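PDB 3U07: DUF1254 domain-containing protein from Vibrio parahaemolyticus, which is of unknown function, a probably secreted or periplasmic Vibrio protein that pairs a DUF1254 region with a DUF1214 region. Local coordinates for residues P57-Q62 against I188-E193; G87-A92 against V162-R167. The protein carries 2 engineered substitutions. All coordinates share one frame; numbering follows the deposited sequence.

Contact 1 of 2, residues P57-Q62 against I188-E193; sequences PLNEFQ and IRTLSE. Engineered in segment 57-62: E60 (natural residue Arg).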
loop_
_atom_site.group_PDB
_atom_site.type_symbol
_atom_site.label_atom_id
_atom_site.label_comp_id
_atom_site.label_asym_id
_atom_site.label_seq_id
_atom_site.Cartn_x
_atom_site.Cartn_y
_atom_site.Cartn_z
ATOM N N PRO A 57 -15.241 13.575 1.774
ATOM C CA PRO A 57 -15.202 14.086 3.144
ATOM C C PRO A 57 -14.097 13.356 3.908
ATOM O O PRO A 57 -13.843 12.170 3.678
ATOM C CB PRO A 57 -16.604 13.778 3.673
ATOM C CG PRO A 57 -17.058 12.623 2.825
ATOM C CD PRO A 57 -16.555 12.993 1.460
ATOM N N LEU A 58 -13.420 14.074 4.792
ATOM C CA LEU A 58 -12.347 13.489 5.578
ATOM C C LEU A 58 -12.924 12.792 6.814
ATOM O O LEU A 58 -14.046 13.080 7.234
ATOM C CB LEU A 58 -11.356 14.585 5.977
ATOM C CG LEU A 58 -10.795 15.372 4.782
ATOM C CD1 LEU A 58 -9.904 16.499 5.276
ATOM C CD2 LEU A 58 -10.011 14.441 3.864
ATOM N N ASN A 59 -12.163 11.861 7.380
ATOM C CA ASN A 59 -12.598 11.118 8.559
ATOM C C ASN A 59 -13.893 10.355 8.304
ATOM O O ASN A 59 -14.780 10.298 9.157
ATOM C CB ASN A 59 -12.758 12.058 9.764
ATOM C CG ASN A 59 -11.425 12.586 10.271
ATOM O OD1 ASN A 59 -10.428 11.863 10.281
ATOM N ND2 ASN A 59 -11.404 13.840 10.707
ATOM N N GLU A 60 -13.981 9.776 7.110
ATOM C CA GLU A 60 -15.126 8.975 6.686
ATOM C C GLU A 60 -14.639 7.984 5.641
ATOM O O GLU A 60 -13.730 8.291 4.870
ATOM C CB GLU A 60 -16.215 9.846 6.046
ATOM C CG GLU A 60 -17.076 10.644 7.015
ATOM C CD GLU A 60 -18.207 11.396 6.313
ATOM O OE1 GLU A 60 -18.658 10.927 5.245
ATOM O OE2 GLU A 60 -18.650 12.442 6.834
ATOM N N PHE A 61 -15.224 6.792 5.627
ATOM C CA PHE A 61 -14.873 5.789 4.636
ATOM C C PHE A 61 -15.538 6.272 3.346
ATOM O O PHE A 61 -16.688 6.711 3.367
ATOM C CB PHE A 61 -15.434 4.425 5.046
ATOM C CG PHE A 61 -14.827 3.873 6.306
ATOM C CD1 PHE A 61 -13.482 3.505 6.346
ATOM C CD2 PHE A 61 -15.594 3.730 7.458
ATOM C CE1 PHE A 61 -12.911 3.002 7.513
ATOM C CE2 PHE A 61 -15.030 3.228 8.633
ATOM C CZ PHE A 61 -13.685 2.865 8.660
ATOM N N GLN A 62 -14.816 6.217 2.232
ATOM C CA GLN A 62 -15.358 6.667 0.951
ATOM C C GLN A 62 -16.658 5.964 0.579
ATOM O O GLN A 62 -16.661 4.779 0.257
ATOM C CB GLN A 62 -14.327 6.456 -0.153
ATOM C CG GLN A 62 -13.306 7.572 -0.256
ATOM C CD GLN A 62 -12.012 7.113 -0.895
ATOM O OE1 GLN A 62 -12.016 6.268 -1.793
ATOM N NE2 GLN A 62 -10.894 7.676 -0.442
ATOM N N ILE A 188 -15.353 5.495 12.039
ATOM C CA ILE A 188 -14.353 6.547 12.220
ATOM C C ILE A 188 -15.059 7.680 12.953
ATOM O O ILE A 188 -16.091 8.169 12.497
ATOM C CB ILE A 188 -13.836 7.126 10.891
ATOM C CG1 ILE A 188 -13.130 6.049 10.071
ATOM C CG2 ILE A 188 -12.880 8.296 11.181
ATOM C CD1 ILE A 188 -12.760 6.522 8.677
ATOM N N ARG A 189 -14.504 8.095 14.085
ATOM C CA ARG A 189 -15.096 9.170 14.873
ATOM C C ARG A 189 -14.018 10.081 15.456
ATOM O O ARG A 189 -12.941 9.615 15.826
ATOM C CB ARG A 189 -15.910 8.589 16.035
ATOM C CG ARG A 189 -17.234 7.946 15.665
ATOM C CD ARG A 189 -17.845 7.272 16.879
ATOM N NE ARG A 189 -17.167 6.019 17.205
ATOM C CZ ARG A 189 -17.412 5.302 18.296
ATOM N NH1 ARG A 189 -18.314 5.721 19.170
ATOM N NH2 ARG A 189 -16.766 4.163 18.507
ATOM N N THR A 190 -14.301 11.377 15.525
ATOM C CA THR A 190 -13.361 12.309 16.128
ATOM C C THR A 190 -13.446 12.035 17.631
ATOM O O THR A 190 -14.445 11.500 18.116
ATOM C CB THR A 190 -13.759 13.784 15.887
ATOM O OG1 THR A 190 -15.096 14.003 16.354
ATOM C CG2 THR A 190 -13.662 14.127 14.412
ATOM N N LEU A 191 -12.398 12.392 18.364
ATOM C CA LEU A 191 -12.377 12.175 19.805
ATOM C C LEU A 191 -13.612 12.789 20.468
ATOM O O LEU A 191 -14.290 12.128 21.250
ATOM C CB LEU A 191 -11.109 12.786 20.408
ATOM C CG LEU A 191 -10.969 12.693 21.928
ATOM C CD1 LEU A 191 -11.054 11.228 22.388
ATOM C CD2 LEU A 191 -9.648 13.329 22.341
ATOM N N SER A 192 -13.909 14.046 20.146
ATOM C CA SER A 192 -15.060 14.713 20.740
ATOM C C SER A 192 -16.336 13.935 20.458
ATOM O O SER A 192 -17.131 13.696 21.370
ATOM C CB SER A 192 -15.181 16.153 20.230
ATOM O OG SER A 192 -15.316 16.190 18.824
ATOM N N GLU A 193 -16.531 13.531 19.203
ATOM C CA GLU A 193 -17.717 12.755 18.836
ATOM C C GLU A 193 -17.733 11.466 19.652
ATOM O O GLU A 193 -18.770 11.055 20.172
ATOM C CB GLU A 193 -17.700 12.398 17.345
ATOM C CG GLU A 193 -18.969 11.687 16.868
ATOM C CD GLU A 193 -18.927 11.304 15.394
ATOM O OE1 GLU A 193 -18.243 12.000 14.609
ATOM O OE2 GLU A 193 -19.594 10.317 15.016
#
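I188 reaches across to F61 and N59 and carries most of this contact. Its CG1 stands anti to the carbonyl carbon (chi1 -63°), and the extended second torsion (chi2 173°) sends CD1 on over the phenyl ring. I188 CD1 sits over the ring centre, 3.7 Å from the F61 centroid, a CH-pi contact. I188 CG1 rests nearer the ring tip, 3.5 Å from F61 CZ. The other branch, I188 CG2, turns toward the loop backbone and meets N59 O at 3.4 Å. A beta-branched residue suits this place because its two arms serve two neighbours at once, while phenylalanine offers a flat apolar face. N59 adds its CB, 4.0 Å from I188 CG2, and its ND2, 4.3 Å from T190 CG2; its OD1 is engaged by D90. Asparagine readily adopts the left-handed helical backbone conformation found here. E60, an engineered residue, takes part through its backbone N, 3.8 Å from I188 CD1; its CB points away. T190 is the N-cap of helix 191-195, its OG1 accepting from E193 N. The arrangement is near-surface apolar packing of the loop after helix 26-52 on 187-190, an outermost strand of a mixed four-stranded sheet.

Contact 2 of 2, residues G87-A92 against V162-R167; sequences GWLDVA and VKLMGR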
loop_
_atom_site.group_PDB
_atom_site.type_symbol
_atom_site.label_atom_id
_atom_site.label_comp_id
_atom_site.label_asym_id
_atom_site.label_seq_id
_atom_site.Cartn_x
_atom_site.Cartn_y
_atom_site.Cartn_z
ATOM N N GLY A 87 -10.266 5.632 3.070
ATOM C CA GLY A 87 -10.611 6.948 3.549
ATOM C C GLY A 87 -9.366 7.730 3.891
ATOM O O GLY A 87 -8.245 7.241 3.740
ATOM N N TRP A 88 -9.575 8.959 4.342
ATOM C CA TRP A 88 -8.491 9.831 4.744
ATOM C C TRP A 88 -8.834 10.395 6.110
ATOM O O TRP A 88 -9.920 10.931 6.315
ATOM C CB TRP A 88 -8.321 10.981 3.753
ATOM C CG TRP A 88 -7.806 10.560 2.418
ATOM C CD1 TRP A 88 -8.542 10.161 1.339
ATOM C CD2 TRP A 88 -6.433 10.488 2.021
ATOM N NE1 TRP A 88 -7.707 9.845 0.290
ATOM C CE2 TRP A 88 -6.408 10.034 0.683
ATOM C CE3 TRP A 88 -5.220 10.759 2.668
ATOM C CZ2 TRP A 88 -5.214 9.851 -0.023
ATOM C CZ3 TRP A 88 -4.031 10.579 1.964
ATOM C CH2 TRP A 88 -4.041 10.126 0.632
ATOM N N LEU A 89 -7.907 10.251 7.045
ATOM C CA LEU A 89 -8.083 10.759 8.394
ATOM C C LEU A 89 -7.494 12.160 8.439
ATOM O O LEU A 89 -6.557 12.471 7.700
ATOM C CB LEU A 89 -7.323 9.877 9.393
ATOM C CG LEU A 89 -7.984 8.719 10.144
ATOM C CD1 LEU A 89 -9.107 8.099 9.347
ATOM C CD2 LEU A 89 -6.911 7.705 10.498
ATOM N N ASP A 90 -8.056 13.008 9.292
ATOM C CA ASP A 90 -7.532 14.359 9.478
ATOM C C ASP A 90 -7.539 14.549 10.978
ATOM O O ASP A 90 -8.603 14.633 11.588
ATOM C CB ASP A 90 -8.411 15.418 8.813
ATOM C CG ASP A 90 -7.979 16.836 9.165
ATOM O OD1 ASP A 90 -6.821 17.033 9.592
ATOM O OD2 ASP A 90 -8.797 17.761 9.008
ATOM N N VAL A 91 -6.352 14.596 11.571
ATOM C CA VAL A 91 -6.240 14.745 13.018
ATOM C C VAL A 91 -5.768 16.140 13.443
ATOM O O VAL A 91 -5.396 16.351 14.598
ATOM C CB VAL A 91 -5.263 13.693 13.592
ATOM C CG1 VAL A 91 -5.722 12.283 13.196
ATOM C CG2 VAL A 91 -3.850 13.948 13.067
ATOM N N ALA A 92 -5.794 17.087 12.509
ATOM C CA ALA A 92 -5.357 18.455 12.790
ATOM C C ALA A 92 -6.080 19.100 13.971
ATOM O O ALA A 92 -5.442 19.593 14.894
ATOM C CB ALA A 92 -5.529 19.335 11.549
ATOM N N VAL A 162 -3.798 11.436 7.005
ATOM C CA VAL A 162 -3.230 10.100 6.903
ATOM C C VAL A 162 -4.148 9.224 6.060
ATOM O O VAL A 162 -5.371 9.229 6.234
ATOM C CB VAL A 162 -3.007 9.449 8.308
ATOM C CG1 VAL A 162 -2.675 10.518 9.341
ATOM C CG2 VAL A 162 -4.209 8.665 8.726
ATOM N N LYS A 163 -3.562 8.485 5.127
ATOM C CA LYS A 163 -4.358 7.627 4.260
ATOM C C LYS A 163 -4.693 6.326 4.979
ATOM O O LYS A 163 -3.819 5.672 5.543
ATOM C CB LYS A 163 -3.599 7.359 2.956
ATOM C CG LYS A 163 -4.324 6.450 1.954
ATOM C CD LYS A 163 -3.668 6.533 0.578
ATOM C CE LYS A 163 -4.079 5.381 -0.336
ATOM N NZ LYS A 163 -5.524 5.023 -0.230
ATOM N N LEU A 164 -5.972 5.964 4.969
ATOM C CA LEU A 164 -6.424 4.748 5.630
ATOM C C LEU A 164 -6.957 3.726 4.640
ATOM O O LEU A 164 -7.711 4.068 3.729
ATOM C CB LEU A 164 -7.519 5.082 6.649
ATOM C CG LEU A 164 -8.169 3.933 7.433
ATOM C CD1 LEU A 164 -8.879 4.494 8.661
ATOM C CD2 LEU A 164 -9.155 3.171 6.549
HETATM N N MSE A 165 -6.559 2.472 4.829
HETATM C CA MSE A 165 -7.011 1.371 3.983
HETATM C C MSE A 165 -7.268 0.151 4.854
HETATM O O MSE A 165 -6.406 -0.259 5.628
HETATM C CB MSE A 165 -5.953 1.019 2.929
HETATM C CG MSE A 165 -6.195 -0.311 2.207
HETATM SE SE MSE A 165 -7.475 -0.268 0.742
HETATM C CE MSE A 165 -6.983 -1.946 -0.094
ATOM N N GLY A 166 -8.464 -0.411 4.733
ATOM C CA GLY A 166 -8.802 -1.599 5.491
ATOM C C GLY A 166 -9.080 -2.729 4.516
ATOM O O GLY A 166 -9.700 -2.516 3.475
ATOM N N ARG A 167 -8.599 -3.925 4.834
ATOM C CA ARG A 167 -8.818 -5.085 3.974
ATOM C C ARG A 167 -9.356 -6.234 4.811
ATOM O O ARG A 167 -8.809 -6.551 5.867
ATOM C CB ARG A 167 -7.515 -5.543 3.310
ATOM C CG ARG A 167 -6.839 -4.515 2.424
ATOM C CD ARG A 167 -5.543 -5.078 1.860
ATOM N NE ARG A 167 -4.749 -4.064 1.173
ATOM C CZ ARG A 167 -3.682 -4.326 0.422
ATOM N NH1 ARG A 167 -3.277 -5.580 0.253
ATOM N NH2 ARG A 167 -3.018 -3.335 -0.158
#
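G87, W88 and L89 pair with L164, K163 and V162 in an antiparallel beta ladder, part of a four-stranded sheet in which 82-90 is an outermost strand and 161-169 its neighbour. The strand axes come within 4.7 Å and run at 138° to each other, well short of exact antiparallelism. G87 with L164 and L89 with V162 are hydrogen-bonded pairs that flank the non-hydrogen-bonded pair W88 with K163. Each hydrogen-bonded pair has two bonds: L89 N to V162 O is nearly straight (168°), whereas G87 N to L164 O, at 3.1 Å, is more bent. G87 is almost fully extended.

On one face of the sheet W88 spreads its indole against K163. The lysine CB lies over the six-membered ring, offset toward the rim and 3.7 Å from its centroid. K163 CG is anti to the backbone N (chi1 179°); further out K163 CD meets W88 CH2 at 3.6 Å, the two side chains crossing obliquely. Lysine suits this buried place by offering a long apolar stem, while its ammonium end has a cation-pi partner in W307. F47 of helix 26-52 meets the indole edge-to-face, so this face packs on that helix.

Aliphatic side chains fill the other face. L89 CD1 touches L164 CD1 at 3.7 Å, and these apolar residues suit a buried face that meets V96 and V98 of strand 96-100. Just past the ladder, D90 OD1 takes the N-H of A92 in an Asx turn and also forms a salt bridge with R205. The first torsions of L89 and V162 both lie off the staggered positions, consistent with strain where they meet: V162 CG2 lies 3.4 Å from both CB and CD2 of L89, closer than usual van der Waals contact.

How the contacts relate
Contact 2 is nested along the chain within the loop closed by contact 1, and their centres lie about 9 Å apart. N59 joins the two: its backbone N lies 2.7 Å from W88 O and its side-chain OD1 2.8 Å from D90 N, both probable hydrogen bonds, so loop 57-62 is held on strand 82-90. L58 CD2 also packs on W88 CB at 3.9 Å. Contact 2 is buried and lies within the antiparallel sheet; contact 1, nearer the surface, brings the loop against strand 187-190 of the mixed sheet. Packing of L89 on V96 and L164 on V98 joins the sheets directly, V96 also touching I188 and N59, while F61 meets L164. No active site is known.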